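Local coordinates for protein type VI secretion system component (Escherichia coli O6, PDB 2P5Z) that is a component of the type VI secretion system, structurally similar to the phage T4 tail proteins gp27 and gp5, and probably forms part of its trimeric injection spike, at residues P58-A72 and A83-K95. Numbering follows the deposited sequence.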
loop_
_atom_site.group_PDB
_atom_site.type_symbol
_atom_site.label_atom_id
_atom_site.label_comp_id
_atom_site.label_asym_id
_atom_site.label_seq_id
_atom_site.Cartn_x
_atom_site.Cartn_y
_atom_site.Cartn_z
ATOM N N PRO A 58 26.934 18.475 -5.831
ATOM C CA PRO A 58 26.463 17.432 -4.904
ATOM C C PRO A 58 27.583 16.685 -4.177
ATOM O O PRO A 58 27.461 16.409 -2.977
ATOM C CB PRO A 58 25.648 16.489 -5.804
ATOM C CG PRO A 58 25.947 16.900 -7.200
ATOM C CD PRO A 58 26.293 18.356 -7.149
ATOM N N GLU A 59 28.684 16.434 -4.883
ATOM C CA GLU A 59 29.852 15.744 -4.309
ATOM C C GLU A 59 30.497 16.475 -3.125
ATOM O O GLU A 59 31.096 15.839 -2.257
ATOM C CB GLU A 59 30.901 15.409 -5.383
ATOM C CG GLU A 59 31.014 16.425 -6.522
ATOM C CD GLU A 59 30.061 16.120 -7.669
ATOM O OE1 GLU A 59 29.192 16.964 -7.974
ATOM O OE2 GLU A 59 30.165 15.016 -8.246
ATOM N N SER A 60 30.326 17.796 -3.059
ATOM C CA SER A 60 30.831 18.588 -1.924
ATOM C C SER A 60 29.975 18.424 -0.681
ATOM O O SER A 60 30.334 18.906 0.388
ATOM C CB SER A 60 30.863 20.079 -2.268
ATOM O OG SER A 60 31.229 20.276 -3.616
ATOM N N VAL A 61 28.831 17.767 -0.818
ATOM C CA VAL A 61 27.814 17.853 0.214
ATOM C C VAL A 61 27.303 16.473 0.648
ATOM O O VAL A 61 27.209 16.207 1.847
ATOM C CB VAL A 61 26.708 18.882 -0.223
ATOM C CG1 VAL A 61 25.339 18.495 0.188
ATOM C CG2 VAL A 61 27.023 20.244 0.336
ATOM N N LEU A 62 27.017 15.596 -0.318
ATOM C CA LEU A 62 26.499 14.243 -0.036
ATOM C C LEU A 62 27.476 13.403 0.750
ATOM O O LEU A 62 28.658 13.381 0.445
ATOM C CB LEU A 62 26.160 13.505 -1.325
ATOM C CG LEU A 62 24.940 14.039 -2.074
ATOM C CD1 LEU A 62 24.813 13.344 -3.445
ATOM C CD2 LEU A 62 23.677 13.895 -1.200
ATOM N N MET A 63 26.958 12.748 1.783
ATOM C CA MET A 63 27.722 11.936 2.729
ATOM C C MET A 63 28.640 12.713 3.697
ATOM O O MET A 63 29.170 12.129 4.640
ATOM C CB MET A 63 28.384 10.711 2.050
ATOM C CG MET A 63 27.345 9.667 1.506
ATOM S SD MET A 63 26.362 8.881 2.840
ATOM C CE MET A 63 27.632 7.889 3.611
ATOM N N GLN A 64 28.766 14.029 3.525
ATOM C CA GLN A 64 29.412 14.888 4.547
ATOM C C GLN A 64 28.644 15.029 5.855
ATOM O O GLN A 64 27.426 14.923 5.876
ATOM C CB GLN A 64 29.664 16.291 3.999
ATOM C CG GLN A 64 30.633 16.345 2.829
ATOM C CD GLN A 64 31.973 15.776 3.207
ATOM O OE1 GLN A 64 32.446 15.948 4.335
ATOM N NE2 GLN A 64 32.577 15.070 2.292
ATOM N N ASP A 65 29.376 15.285 6.936
ATOM C CA ASP A 65 28.808 15.554 8.258
ATOM C C ASP A 65 28.071 16.873 8.258
ATOM O O ASP A 65 28.472 17.820 7.592
ATOM C CB ASP A 65 29.904 15.691 9.312
ATOM C CG ASP A 65 30.473 14.367 9.748
ATOM O OD1 ASP A 65 30.170 13.342 9.108
ATOM O OD2 ASP A 65 31.243 14.353 10.734
ATOM N N GLY A 66 27.015 16.943 9.047
ATOM C CA GLY A 66 26.207 18.122 9.083
ATOM C C GLY A 66 25.780 18.353 10.507
ATOM O O GLY A 66 25.525 17.399 11.245
ATOM N N ALA A 67 25.698 19.622 10.893
ATOM C CA ALA A 67 25.204 19.966 12.208
ATOM C C ALA A 67 24.178 21.077 12.037
ATOM O O ALA A 67 24.427 22.038 11.303
ATOM C CB ALA A 67 26.326 20.420 13.069
ATOM N N PHE A 68 23.029 20.937 12.688
ATOM C CA PHE A 68 21.987 21.922 12.563
ATOM C C PHE A 68 21.601 22.405 13.942
ATOM O O PHE A 68 21.225 21.594 14.781
ATOM C CB PHE A 68 20.780 21.343 11.847
ATOM C CG PHE A 68 19.658 22.322 11.676
ATOM C CD1 PHE A 68 19.773 23.378 10.776
ATOM C CD2 PHE A 68 18.493 22.197 12.417
ATOM C CE1 PHE A 68 18.756 24.274 10.607
ATOM C CE2 PHE A 68 17.470 23.096 12.254
ATOM C CZ PHE A 68 17.604 24.140 11.346
ATOM N N SER A 69 21.689 23.716 14.180
ATOM C CA SER A 69 21.469 24.248 15.527
ATOM C C SER A 69 20.366 25.273 15.596
ATOM O O SER A 69 20.098 25.963 14.626
ATOM C CB SER A 69 22.740 24.895 16.080
ATOM O OG SER A 69 23.895 24.340 15.494
ATOM N N LEU A 70 19.734 25.364 16.757
ATOM C CA LEU A 70 18.909 26.515 17.108
ATOM C C LEU A 70 19.753 27.445 17.978
ATOM O O LEU A 70 20.225 27.051 19.045
ATOM C CB LEU A 70 17.657 26.054 17.850
ATOM C CG LEU A 70 16.489 26.959 18.283
ATOM C CD1 LEU A 70 16.498 28.439 17.811
ATOM C CD2 LEU A 70 15.191 26.272 17.854
ATOM N N THR A 71 19.938 28.677 17.500
ATOM C CA THR A 71 20.806 29.680 18.138
ATOM C C THR A 71 20.076 30.441 19.263
ATOM O O THR A 71 18.867 30.688 19.179
ATOM C CB THR A 71 21.373 30.668 17.072
ATOM O OG1 THR A 71 21.664 29.949 15.863
ATOM C CG2 THR A 71 22.651 31.372 17.559
ATOM N N ALA A 72 20.814 30.781 20.321
ATOM C CA ALA A 72 20.255 31.487 21.475
ATOM C C ALA A 72 20.214 32.996 21.242
ATOM O O ALA A 72 19.409 33.496 20.451
ATOM C CB ALA A 72 21.056 31.161 22.738
ATOM N N ALA A 83 22.977 27.500 19.884
ATOM C CA ALA A 83 23.555 27.007 21.123
ATOM C C ALA A 83 22.511 26.283 21.974
ATOM O O ALA A 83 22.852 25.686 22.993
ATOM C CB ALA A 83 24.199 28.168 21.920
ATOM N N LEU A 84 21.248 26.334 21.563
ATOM C CA LEU A 84 20.166 25.774 22.378
ATOM C C LEU A 84 20.015 24.259 22.244
ATOM O O LEU A 84 19.848 23.564 23.247
ATOM C CB LEU A 84 18.835 26.488 22.093
ATOM C CG LEU A 84 18.226 27.451 23.137
ATOM C CD1 LEU A 84 19.225 28.029 24.155
ATOM C CD2 LEU A 84 17.439 28.561 22.445
ATOM N N ARG A 85 20.076 23.765 21.006
ATOM C CA ARG A 85 19.984 22.336 20.688
ATOM C C ARG A 85 20.576 22.105 19.303
ATOM O O ARG A 85 20.311 22.881 18.389
ATOM C CB ARG A 85 18.529 21.853 20.705
ATOM C CG ARG A 85 18.393 20.359 20.500
ATOM C CD ARG A 85 17.074 19.803 21.015
ATOM N NE ARG A 85 15.946 19.983 20.102
ATOM C CZ ARG A 85 15.673 19.197 19.061
ATOM N NH1 ARG A 85 14.608 19.452 18.313
ATOM N NH2 ARG A 85 16.454 18.156 18.760
ATOM N N THR A 86 21.358 21.035 19.153
ATOM C CA THR A 86 21.963 20.694 17.876
ATOM C C THR A 86 21.579 19.281 17.396
ATOM O O THR A 86 21.519 18.339 18.190
ATOM C CB THR A 86 23.499 20.780 17.961
ATOM O OG1 THR A 86 23.865 21.771 18.918
ATOM C CG2 THR A 86 24.106 21.150 16.619
ATOM N N LEU A 87 21.331 19.136 16.098
ATOM C CA LEU A 87 21.185 17.823 15.498
ATOM C C LEU A 87 22.444 17.447 14.722
ATOM O O LEU A 87 22.813 18.128 13.762
ATOM C CB LEU A 87 19.980 17.772 14.552
ATOM C CG LEU A 87 18.582 17.572 15.143
ATOM C CD1 LEU A 87 18.645 16.716 16.385
ATOM C CD2 LEU A 87 17.931 18.909 15.463
ATOM N N HIS A 88 23.096 16.358 15.119
ATOM C CA HIS A 88 24.264 15.876 14.368
ATOM C C HIS A 88 23.913 14.695 13.467
ATOM O O HIS A 88 23.132 13.803 13.847
ATOM C CB HIS A 88 25.381 15.474 15.309
ATOM C CG HIS A 88 25.968 16.616 16.076
ATOM N ND1 HIS A 88 26.943 17.438 15.551
ATOM C CD2 HIS A 88 25.733 17.062 17.334
ATOM C CE1 HIS A 88 27.285 18.343 16.455
ATOM N NE2 HIS A 88 26.564 18.140 17.545
ATOM N N GLY A 89 24.489 14.691 12.274
ATOM C CA GLY A 89 24.178 13.674 11.326
ATOM C C GLY A 89 24.921 13.806 10.023
ATOM O O GLY A 89 25.949 14.481 9.968
ATOM N N VAL A 90 24.404 13.137 8.984
ATOM C CA VAL A 90 24.977 13.161 7.643
ATOM C C VAL A 90 23.980 13.726 6.656
ATOM O O VAL A 90 22.760 13.663 6.851
ATOM C CB VAL A 90 25.306 11.731 7.068
ATOM C CG1 VAL A 90 26.777 11.459 7.071
ATOM C CG2 VAL A 90 24.536 10.663 7.788
ATOM N N ILE A 91 24.525 14.209 5.556
ATOM C CA ILE A 91 23.747 14.761 4.495
ATOM C C ILE A 91 23.439 13.658 3.513
ATOM O O ILE A 91 24.337 13.088 2.881
ATOM C CB ILE A 91 24.501 15.919 3.808
ATOM C CG1 ILE A 91 24.736 17.056 4.805
ATOM C CG2 ILE A 91 23.742 16.419 2.596
ATOM C CD1 ILE A 91 23.493 17.487 5.568
ATOM N N THR A 92 22.150 13.384 3.385
ATOM C CA THR A 92 21.627 12.264 2.613
ATOM C C THR A 92 21.176 12.684 1.217
ATOM O O THR A 92 21.260 11.920 0.265
ATOM C CB THR A 92 20.464 11.679 3.396
ATOM O OG1 THR A 92 20.993 10.744 4.339
ATOM C CG2 THR A 92 19.442 11.016 2.504
ATOM N N GLY A 93 20.712 13.922 1.095
ATOM C CA GLY A 93 20.118 14.386 -0.144
ATOM C C GLY A 93 20.498 15.820 -0.407
ATOM O O GLY A 93 20.738 16.596 0.516
ATOM N N PHE A 94 20.542 16.187 -1.671
ATOM C CA PHE A 94 20.937 17.516 -2.010
ATOM C C PHE A 94 20.114 17.949 -3.188
ATOM O O PHE A 94 19.961 17.198 -4.160
ATOM C CB PHE A 94 22.431 17.563 -2.343
ATOM C CG PHE A 94 22.866 18.830 -3.013
ATOM C CD1 PHE A 94 22.973 20.013 -2.290
ATOM C CD2 PHE A 94 23.172 18.844 -4.369
ATOM C CE1 PHE A 94 23.369 21.180 -2.904
ATOM C CE2 PHE A 94 23.586 20.013 -4.998
ATOM C CZ PHE A 94 23.688 21.179 -4.259
ATOM N N LYS A 95 19.599 19.171 -3.106
ATOM C CA LYS A 95 18.831 19.748 -4.195
ATOM C C LYS A 95 19.298 21.159 -4.505
ATOM O O LYS A 95 19.478 21.961 -3.598
ATOM C CB LYS A 95 17.355 19.792 -3.802
ATOM C CG LYS A 95 16.634 18.489 -3.911
ATOM C CD LYS A 95 15.411 18.521 -3.072
ATOM C CE LYS A 95 14.426 17.473 -3.544
ATOM N NZ LYS A 95 13.253 17.500 -2.628
#
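With CG anti to the backbone N (chi1 166°), the ring of Phe94 swings toward residues 58-62, and Ile91, whose CG1 lies anti to its carbonyl carbon (chi1 -63°), turns CG2 to the same side. Val61 is caught between them: its CG1 stands 3.6 Å from Ile91 CG2 and 3.7 Å from Phe94 CD1, the valine and phenylalanine side chains crossing at about a right angle. Pro58 approaches the same ring obliquely from the same side of its plane, but at the other ortho carbon, CB lying 3.7 Å from Phe94 CD2, while Leu62 lays CD2 against the backbone of Thr92 and Gly93.

A type II turn from Val61 to Gln64 then leads into the strand pairing. Met63 N donates to Ile91 O (2.9 Å), and Ile91 N returns a bond to Gln64 O. Beyond it, Gly66 with Gly89 and Phe68 with Leu87 form hydrogen-bonded pairs with reciprocal bonds, the straightest from Leu87 N to Phe68 O (168°). On the face carrying Ala67 and His88, Ser69 OG touches Thr86 CG2 at 3.4 Å; on the other, Phe68 meets Phe33 edge-to-face.

Strand 18-21 pairs with 65-70 and strand 104-111 with 85-99, while Phe94 and Lys95 extend the sheet into a second subunit. Such an antiparallel hairpin, continued across a subunit boundary, is consistent with the barrel-forming domains of gp27-like phage tail hubs.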